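1-pyrroline-5-carboxylate dehydrogenase (PDB 1UZB) probably catalyses the NAD-dependent oxidation of glutamate semialdehyde, formed by opening of the 1-pyrroline-5-carboxylate ring, to glutamate in proline breakdown. Local coordinates at residues A79-W93 / E225-P237. Sequence-based numbering, arbitrary orientation.
Sequences ALEAAWKAFKTWKDW and EAGFPPGVVNFLP
The indole of W90 lies across V232, whose CG1 sits over one face of the ring. V232 CG1 is 3.8 Å from the centroid of the W90 five-membered ring and 14° off its normal, a CH-pi contact. W90 carries CG anti to the backbone N (chi1 179°), which turns the indole toward the 228-232 loop. Its six-membered ring reaches two more residues there: W90 CZ3 is 3.7 Å from P229 CD, and W90 CH2 touches CD1 of F228. W93, in the type I turn that runs on from W90, meets the same proline from another direction, with W93 CZ2 3.4 Å from P229 CG. The W90 ring also points its CZ3 at the centre of one W93 face. NE1 of W90 is hydrogen-bonded to the carbonyl of V198, which fixes the turn of the indole. With an alanine in place of the indole, V232 and P229 would probably border a gap, and the V198 carbonyl would lose this donor. Helix 73-90 here packs against the parallel strand pair 203-207 and 233-235, in the Rossmann-like NAD-binding domain expected of an aldehyde dehydrogenase. The type II turn from P229 to V232 leads into strand 233-235. G231 of that turn presses on the helix, where the side chains are small. A CB on it would clash with A82 O and A86 CB. G231 O takes a CA-H...O contact from A83 CA at 3.3 Å. G231 O also accepts N234 ND2 at 2.9 Å, from above the carbonyl plane. That amide also bonds the carbonyl of V204, while its OD1 accepts from G43 N. A water bridges A82 O, at 2.8 Å, and more weakly P230 O. Further along, CB of A79 meets CD1 of L236 at 3.8 Å, and both side chains touch I205.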
ATOM      1  N   ALA A  79     -17.714  27.503 -32.823  1.00  9.46           N
ATOM      2  CA  ALA A  79     -17.303  26.310 -32.098  1.00  8.34           C
ATOM      3  C   ALA A  79     -16.575  26.701 -30.815  1.00  7.93           C
ATOM      4  O   ALA A  79     -16.766  26.076 -29.773  1.00  8.26           O
ATOM      5  CB  ALA A  79     -16.404  25.451 -32.974  1.00  9.29           C
ATOM      6  N   LEU A  80     -15.750  27.740 -30.888  1.00  8.32           N
ATOM      7  CA  LEU A  80     -15.013  28.181 -29.711  1.00  8.90           C
ATOM      8  C   LEU A  80     -15.977  28.718 -28.659  1.00 10.34           C
ATOM      9  O   LEU A  80     -15.804  28.469 -27.467  1.00 10.05           O
ATOM     10  CB  LEU A  80     -13.982  29.247 -30.097  1.00 10.13           C
ATOM     11  CG  LEU A  80     -12.979  29.686 -29.024  1.00 10.49           C
ATOM     12  CD1 LEU A  80     -12.277  28.474 -28.427  1.00 11.39           C
ATOM     13  CD2 LEU A  80     -11.966  30.639 -29.647  1.00 11.67           C
ATOM     14  N   GLU A  81     -16.996  29.451 -29.095  1.00  9.94           N
ATOM     15  CA  GLU A  81     -17.980  29.982 -28.160  1.00 10.74           C
ATOM     16  C   GLU A  81     -18.717  28.830 -27.483  1.00  9.20           C
ATOM     17  O   GLU A  81     -18.933  28.844 -26.269  1.00 11.00           O
ATOM     18  CB  GLU A  81     -18.984  30.882 -28.887  1.00 14.24           C
ATOM     19  CG  GLU A  81     -18.434  32.239 -29.290  1.00 20.24           C
ATOM     20  CD  GLU A  81     -18.123  33.114 -28.091  1.00 22.71           C
ATOM     21  OE1 GLU A  81     -19.043  33.362 -27.283  1.00 25.38           O
ATOM     22  OE2 GLU A  81     -16.962  33.557 -27.957  1.00 26.48           O
ATOM     23  N   ALA A  82     -19.101  27.830 -28.270  1.00  8.31           N
ATOM     24  CA  ALA A  82     -19.809  26.675 -27.733  1.00  8.96           C
ATOM     25  C   ALA A  82     -18.929  25.894 -26.762  1.00  7.56           C
ATOM     26  O   ALA A  82     -19.400  25.425 -25.725  1.00  8.01           O
ATOM     27  CB  ALA A  82     -20.269  25.765 -28.865  1.00  8.86           C
ATOM     28  N   ALA A  83     -17.650  25.762 -27.100  1.00  6.97           N
ATOM     29  CA  ALA A  83     -16.706  25.029 -26.266  1.00  6.43           C
ATOM     30  C   ALA A  83     -16.495  25.695 -24.909  1.00  5.44           C
ATOM     31  O   ALA A  83     -16.399  25.012 -23.887  1.00  5.92           O
ATOM     32  CB  ALA A  83     -15.378  24.882 -26.995  1.00  6.18           C
ATOM     33  N   TRP A  84     -16.418  27.022 -24.886  1.00  6.38           N
ATOM     34  CA  TRP A  84     -16.226  27.709 -23.616  1.00  7.10           C
ATOM     35  C   TRP A  84     -17.490  27.663 -22.774  1.00  7.35           C
ATOM     36  O   TRP A  84     -17.428  27.537 -21.553  1.00  8.32           O
ATOM     37  CB  TRP A  84     -15.793  29.160 -23.828  1.00  7.30           C
ATOM     38  CG  TRP A  84     -14.322  29.289 -24.062  1.00  7.24           C
ATOM     39  CD1 TRP A  84     -13.701  29.630 -25.226  1.00  7.25           C
ATOM     40  CD2 TRP A  84     -13.281  29.037 -23.109  1.00  6.34           C
ATOM     41  NE1 TRP A  84     -12.337  29.604 -25.061  1.00  7.87           N
ATOM     42  CE2 TRP A  84     -12.051  29.244 -23.771  1.00  7.08           C
ATOM     43  CE3 TRP A  84     -13.268  28.659 -21.759  1.00  6.22           C
ATOM     44  CZ2 TRP A  84     -10.817  29.084 -23.131  1.00  7.13           C
ATOM     45  CZ3 TRP A  84     -12.032  28.501 -21.118  1.00  6.71           C
ATOM     46  CH2 TRP A  84     -10.827  28.715 -21.811  1.00  6.75           C
ATOM     47  N   LYS A  85     -18.641  27.768 -23.428  1.00  7.53           N
ATOM     48  CA  LYS A  85     -19.902  27.710 -22.705  1.00  9.20           C
ATOM     49  C   LYS A  85     -20.045  26.326 -22.067  1.00  8.53           C
ATOM     50  O   LYS A  85     -20.474  26.198 -20.919  1.00  9.35           O
ATOM     51  CB  LYS A  85     -21.069  27.979 -23.659  1.00 11.97           C
ATOM     52  CG  LYS A  85     -22.422  28.039 -22.981  1.00 15.34           C
ATOM     53  CD  LYS A  85     -23.519  28.370 -23.975  1.00 18.24           C
ATOM     54  CE  LYS A  85     -24.867  28.469 -23.285  1.00 20.26           C
ATOM     55  NZ  LYS A  85     -24.872  29.543 -22.252  1.00 23.52           N
ATOM     56  N   ALA A  86     -19.668  25.291 -22.811  1.00  7.93           N
ATOM     57  CA  ALA A  86     -19.755  23.926 -22.306  1.00  7.57           C
ATOM     58  C   ALA A  86     -18.765  23.698 -21.164  1.00  7.08           C
ATOM     59  O   ALA A  86     -19.081  23.035 -20.171  1.00  6.65           O
ATOM     60  CB  ALA A  86     -19.486  22.937 -23.436  1.00  8.00           C
ATOM     61  N   PHE A  87     -17.568  24.257 -21.303  1.00  6.53           N
ATOM     62  CA  PHE A  87     -16.536  24.105 -20.285  1.00  6.55           C
ATOM     63  C   PHE A  87     -17.022  24.516 -18.899  1.00  7.31           C
ATOM     64  O   PHE A  87     -16.714  23.854 -17.906  1.00  6.85           O
ATOM     65  CB  PHE A  87     -15.306  24.932 -20.658  1.00  5.61           C
ATOM     66  CG  PHE A  87     -14.208  24.881 -19.634  1.00  5.86           C
ATOM     67  CD1 PHE A  87     -13.483  23.711 -19.424  1.00  5.79           C
ATOM     68  CD2 PHE A  87     -13.897  26.005 -18.878  1.00  5.92           C
ATOM     69  CE1 PHE A  87     -12.461  23.667 -18.473  1.00  5.69           C
ATOM     70  CE2 PHE A  87     -12.878  25.972 -17.926  1.00  7.19           C
ATOM     71  CZ  PHE A  87     -12.160  24.803 -17.724  1.00  6.95           C
ATOM     72  N   LYS A  88     -17.787  25.604 -18.838  1.00  7.77           N
ATOM     73  CA  LYS A  88     -18.296  26.112 -17.564  1.00  9.53           C
ATOM     74  C   LYS A  88     -18.964  25.053 -16.698  1.00  9.05           C
ATOM     75  O   LYS A  88     -18.827  25.077 -15.475  1.00 10.72           O
ATOM     76  CB  LYS A  88     -19.275  27.268 -17.793  1.00 13.23           C
ATOM     77  CG  LYS A  88     -18.610  28.588 -18.139  1.00 18.81           C
ATOM     78  CD  LYS A  88     -19.638  29.701 -18.291  1.00 22.76           C
ATOM     79  CE  LYS A  88     -18.971  31.047 -18.528  1.00 24.20           C
ATOM     80  NZ  LYS A  88     -18.106  31.039 -19.740  1.00 27.30           N
ATOM     81  N   THR A  89     -19.691  24.132 -17.324  1.00  8.40           N
ATOM     82  CA  THR A  89     -20.361  23.076 -16.573  1.00  8.27           C
ATOM     83  C   THR A  89     -19.661  21.720 -16.664  1.00  7.45           C
ATOM     84  O   THR A  89     -19.659  20.961 -15.700  1.00  8.05           O
ATOM     85  CB  THR A  89     -21.835  22.913 -17.014  1.00  8.96           C
ATOM     86  OG1 THR A  89     -21.903  22.733 -18.434  1.00 11.95           O
ATOM     87  CG2 THR A  89     -22.644  24.140 -16.614  1.00 11.50           C
ATOM     88  N   TRP A  90     -19.058  21.422 -17.812  1.00  6.85           N
ATOM     89  CA  TRP A  90     -18.360  20.151 -18.005  1.00  6.70           C
ATOM     90  C   TRP A  90     -17.218  19.978 -17.001  1.00  6.36           C
ATOM     91  O   TRP A  90     -16.973  18.876 -16.505  1.00  6.27           O
ATOM     92  CB  TRP A  90     -17.828  20.078 -19.443  1.00  5.75           C
ATOM     93  CG  TRP A  90     -17.050  18.833 -19.788  1.00  4.76           C
ATOM     94  CD1 TRP A  90     -15.729  18.765 -20.140  1.00  5.09           C
ATOM     95  CD2 TRP A  90     -17.555  17.492 -19.864  1.00  6.48           C
ATOM     96  NE1 TRP A  90     -15.383  17.468 -20.435  1.00  6.12           N
ATOM     97  CE2 TRP A  90     -16.482  16.666 -20.275  1.00  6.18           C
ATOM     98  CE3 TRP A  90     -18.809  16.910 -19.629  1.00  6.85           C
ATOM     99  CZ2 TRP A  90     -16.625  15.287 -20.455  1.00  7.44           C
ATOM    100  CZ3 TRP A  90     -18.951  15.537 -19.811  1.00  7.13           C
ATOM    101  CH2 TRP A  90     -17.863  14.743 -20.220  1.00  6.50           C
ATOM    102  N   LYS A  91     -16.531  21.071 -16.692  1.00  6.96           N
ATOM    103  CA  LYS A  91     -15.421  21.017 -15.748  1.00  7.39           C
ATOM    104  C   LYS A  91     -15.898  20.622 -14.352  1.00  7.03           C
ATOM    105  O   LYS A  91     -15.109  20.121 -13.548  1.00  8.06           O
ATOM    106  CB  LYS A  91     -14.721  22.377 -15.672  1.00  7.88           C
ATOM    107  CG  LYS A  91     -15.540  23.449 -14.965  1.00  9.80           C
ATOM    108  CD  LYS A  91     -14.858  24.805 -15.033  1.00 11.07           C
ATOM    109  CE  LYS A  91     -15.637  25.844 -14.245  1.00 14.42           C
ATOM    110  NZ  LYS A  91     -15.668  25.529 -12.792  1.00 15.66           N
ATOM    111  N   ASP A  92     -17.181  20.849 -14.068  1.00  8.39           N
ATOM    112  CA  ASP A  92     -17.743  20.527 -12.757  1.00  8.49           C
ATOM    113  C   ASP A  92     -18.319  19.118 -12.627  1.00  9.12           C
ATOM    114  O   ASP A  92     -18.734  18.714 -11.542  1.00 10.01           O
ATOM    115  CB  ASP A  92     -18.819  21.545 -12.360  1.00 12.00           C
ATOM    116  CG  ASP A  92     -18.257  22.935 -12.130  1.00 13.50           C
ATOM    117  OD1 ASP A  92     -17.077  23.050 -11.736  1.00 14.59           O
ATOM    118  OD2 ASP A  92     -19.006  23.915 -12.330  1.00 18.17           O
ATOM    119  N   TRP A  93     -18.374  18.376 -13.729  1.00  8.36           N
ATOM    120  CA  TRP A  93     -18.873  17.005 -13.676  1.00  9.15           C
ATOM    121  C   TRP A  93     -17.946  16.174 -12.797  1.00  9.71           C
ATOM    122  O   TRP A  93     -16.726  16.347 -12.839  1.00 10.17           O
ATOM    123  CB  TRP A  93     -18.859  16.360 -15.065  1.00  7.72           C
ATOM    124  CG  TRP A  93     -20.054  16.602 -15.923  1.00  7.98           C
ATOM    125  CD1 TRP A  93     -20.654  17.802 -16.183  1.00  8.17           C
ATOM    126  CD2 TRP A  93     -20.752  15.626 -16.705  1.00  7.94           C
ATOM    127  NE1 TRP A  93     -21.680  17.631 -17.082  1.00 10.13           N
ATOM    128  CE2 TRP A  93     -21.762  16.306 -17.418  1.00  9.28           C
ATOM    129  CE3 TRP A  93     -20.617  14.241 -16.873  1.00  9.85           C
ATOM    130  CZ2 TRP A  93     -22.637  15.647 -18.289  1.00  8.71           C
ATOM    131  CZ3 TRP A  93     -21.485  13.586 -17.739  1.00 11.03           C
ATOM    132  CH2 TRP A  93     -22.483  14.292 -18.435  1.00  9.33           C
ATOM    133  N   GLU A 225     -23.818   9.994 -30.172  1.00  7.19           N
ATOM    134  CA  GLU A 225     -24.657   8.935 -29.627  1.00  8.19           C
ATOM    135  C   GLU A 225     -24.341   8.669 -28.155  1.00  7.81           C
ATOM    136  O   GLU A 225     -25.244   8.396 -27.359  1.00  8.47           O
ATOM    137  CB  GLU A 225     -24.492   7.650 -30.442  1.00 10.58           C
ATOM    138  CG  GLU A 225     -25.339   6.499 -29.930  1.00 13.47           C
ATOM    139  CD  GLU A 225     -25.365   5.316 -30.875  1.00 17.89           C
ATOM    140  OE1 GLU A 225     -25.895   4.258 -30.480  1.00 21.37           O
ATOM    141  OE2 GLU A 225     -24.865   5.446 -32.011  1.00 21.58           O
ATOM    142  N   ALA A 226     -23.061   8.751 -27.797  1.00  7.46           N
ATOM    143  CA  ALA A 226     -22.636   8.524 -26.416  1.00  6.93           C
ATOM    144  C   ALA A 226     -23.272   9.535 -25.471  1.00  7.00           C
ATOM    145  O   ALA A 226     -23.523   9.235 -24.308  1.00  8.06           O
ATOM    146  CB  ALA A 226     -21.115   8.599 -26.313  1.00  7.30           C
ATOM    147  N   GLY A 227     -23.502  10.744 -25.968  1.00  7.02           N
ATOM    148  CA  GLY A 227     -24.140  11.755 -25.145  1.00  7.44           C
ATOM    149  C   GLY A 227     -23.283  12.865 -24.573  1.00  6.66           C
ATOM    150  O   GLY A 227     -23.651  13.458 -23.561  1.00  7.43           O
ATOM    151  N   PHE A 228     -22.138  13.151 -25.181  1.00  7.04           N
ATOM    152  CA  PHE A 228     -21.316  14.249 -24.682  1.00  7.26           C
ATOM    153  C   PHE A 228     -22.166  15.517 -24.754  1.00  7.71           C
ATOM    154  O   PHE A 228     -22.828  15.772 -25.760  1.00  8.91           O
ATOM    155  CB  PHE A 228     -20.056  14.415 -25.533  1.00  6.91           C
ATOM    156  CG  PHE A 228     -18.971  13.428 -25.206  1.00  7.22           C
ATOM    157  CD1 PHE A 228     -18.129  13.637 -24.120  1.00  8.88           C
ATOM    158  CD2 PHE A 228     -18.810  12.274 -25.965  1.00  8.53           C
ATOM    159  CE1 PHE A 228     -17.143  12.711 -23.792  1.00  9.26           C
ATOM    160  CE2 PHE A 228     -17.825  11.340 -25.646  1.00  9.63           C
ATOM    161  CZ  PHE A 228     -16.991  11.559 -24.557  1.00  9.64           C
ATOM    162  N   PRO A 229     -22.179  16.315 -23.676  1.00  7.65           N
ATOM    163  CA  PRO A 229     -22.970  17.550 -23.663  1.00  8.36           C
ATOM    164  C   PRO A 229     -22.603  18.485 -24.812  1.00  8.03           C
ATOM    165  O   PRO A 229     -21.470  18.484 -25.293  1.00  7.08           O
ATOM    166  CB  PRO A 229     -22.641  18.155 -22.303  1.00  8.51           C
ATOM    167  CG  PRO A 229     -22.378  16.941 -21.454  1.00  8.56           C
ATOM    168  CD  PRO A 229     -21.547  16.075 -22.366  1.00  8.25           C
ATOM    169  N   PRO A 230     -23.563  19.302 -25.265  1.00  8.31           N
ATOM    170  CA  PRO A 230     -23.295  20.230 -26.365  1.00  8.45           C
ATOM    171  C   PRO A 230     -22.072  21.105 -26.106  1.00  7.13           C
ATOM    172  O   PRO A 230     -21.917  21.664 -25.018  1.00  8.43           O
ATOM    173  CB  PRO A 230     -24.580  21.049 -26.439  1.00  8.83           C
ATOM    174  CG  PRO A 230     -25.625  20.066 -26.004  1.00 12.24           C
ATOM    175  CD  PRO A 230     -24.964  19.405 -24.819  1.00 10.07           C
ATOM    176  N   GLY A 231     -21.209  21.206 -27.112  1.00  8.07           N
ATOM    177  CA  GLY A 231     -20.019  22.028 -26.994  1.00  6.05           C
ATOM    178  C   GLY A 231     -18.770  21.356 -26.444  1.00  6.19           C
ATOM    179  O   GLY A 231     -17.674  21.886 -26.616  1.00  6.13           O
ATOM    180  N   VAL A 232     -18.914  20.207 -25.789  1.00  6.57           N
ATOM    181  CA  VAL A 232     -17.751  19.529 -25.222  1.00  5.30           C
ATOM    182  C   VAL A 232     -16.773  19.075 -26.310  1.00  6.72           C
ATOM    183  O   VAL A 232     -15.561  19.212 -26.148  1.00  6.26           O
ATOM    184  CB  VAL A 232     -18.196  18.353 -24.325  1.00  3.93           C
ATOM    185  CG1 VAL A 232     -16.989  17.575 -23.830  1.00  4.78           C
ATOM    186  CG2 VAL A 232     -18.973  18.899 -23.134  1.00  7.05           C
ATOM    187  N   VAL A 233     -17.298  18.542 -27.411  1.00  5.51           N
ATOM    188  CA  VAL A 233     -16.470  18.139 -28.549  1.00  5.74           C
ATOM    189  C   VAL A 233     -17.104  18.713 -29.815  1.00  5.48           C
ATOM    190  O   VAL A 233     -18.328  18.635 -30.006  1.00  6.57           O
ATOM    191  CB  VAL A 233     -16.328  16.597 -28.692  1.00  6.30           C
ATOM    192  CG1 VAL A 233     -15.456  16.050 -27.560  1.00  6.96           C
ATOM    193  CG2 VAL A 233     -17.692  15.932 -28.709  1.00  7.19           C
ATOM    194  N   ASN A 234     -16.265  19.291 -30.671  1.00  5.98           N
ATOM    195  CA  ASN A 234     -16.724  19.919 -31.903  1.00  5.96           C
ATOM    196  C   ASN A 234     -15.853  19.462 -33.070  1.00  6.63           C
ATOM    197  O   ASN A 234     -14.634  19.320 -32.937  1.00  7.24           O
ATOM    198  CB  ASN A 234     -16.686  21.438 -31.728  1.00  7.67           C
ATOM    199  CG  ASN A 234     -17.455  21.893 -30.492  1.00  6.27           C
ATOM    200  OD1 ASN A 234     -18.675  22.074 -30.526  1.00  6.84           O
ATOM    201  ND2 ASN A 234     -16.742  22.048 -29.383  1.00  6.59           N
ATOM    202  N   PHE A 235     -16.502  19.241 -34.209  1.00  7.40           N
ATOM    203  CA  PHE A 235     -15.879  18.733 -35.430  1.00  6.88           C
ATOM    204  C   PHE A 235     -15.830  19.797 -36.524  1.00  7.27           C
ATOM    205  O   PHE A 235     -16.874  20.213 -37.033  1.00  7.11           O
ATOM    206  CB  PHE A 235     -16.704  17.522 -35.883  1.00  8.20           C
ATOM    207  CG  PHE A 235     -16.218  16.862 -37.140  1.00  7.04           C
ATOM    208  CD1 PHE A 235     -17.061  16.761 -38.243  1.00  7.33           C
ATOM    209  CD2 PHE A 235     -14.958  16.278 -37.206  1.00  7.73           C
ATOM    210  CE1 PHE A 235     -16.663  16.086 -39.388  1.00  7.21           C
ATOM    211  CE2 PHE A 235     -14.549  15.599 -38.351  1.00  8.54           C
ATOM    212  CZ  PHE A 235     -15.406  15.503 -39.443  1.00  6.87           C
ATOM    213  N   LEU A 236     -14.620  20.218 -36.893  1.00  6.67           N
ATOM    214  CA  LEU A 236     -14.437  21.253 -37.904  1.00  7.71           C
ATOM    215  C   LEU A 236     -13.534  20.924 -39.086  1.00  9.01           C
ATOM    216  O   LEU A 236     -12.406  21.418 -39.178  1.00  9.21           O
ATOM    217  CB  LEU A 236     -13.920  22.543 -37.256  1.00  9.24           C
ATOM    218  CG  LEU A 236     -14.812  23.280 -36.253  1.00 10.20           C
ATOM    219  CD1 LEU A 236     -14.164  24.609 -35.883  1.00 12.46           C
ATOM    220  CD2 LEU A 236     -16.187  23.523 -36.858  1.00 11.88           C
ATOM    221  N   PRO A 237     -14.008  20.070 -40.003  1.00  9.02           N
ATOM    222  CA  PRO A 237     -13.179  19.740 -41.167  1.00  9.72           C
ATOM    223  C   PRO A 237     -12.977  21.022 -41.979  1.00 11.37           C
ATOM    224  O   PRO A 237     -13.880  21.861 -42.053  1.00 11.08           O
ATOM    225  CB  PRO A 237     -14.018  18.698 -41.908  1.00  9.54           C
ATOM    226  CG  PRO A 237     -15.438  19.027 -41.491  1.00  9.26           C
ATOM    227  CD  PRO A 237     -15.278  19.327 -40.023  1.00  9.20           C
TER
HETATM  228  O   HOH W   1     -22.165  24.939 -25.528  1.00 16.33           O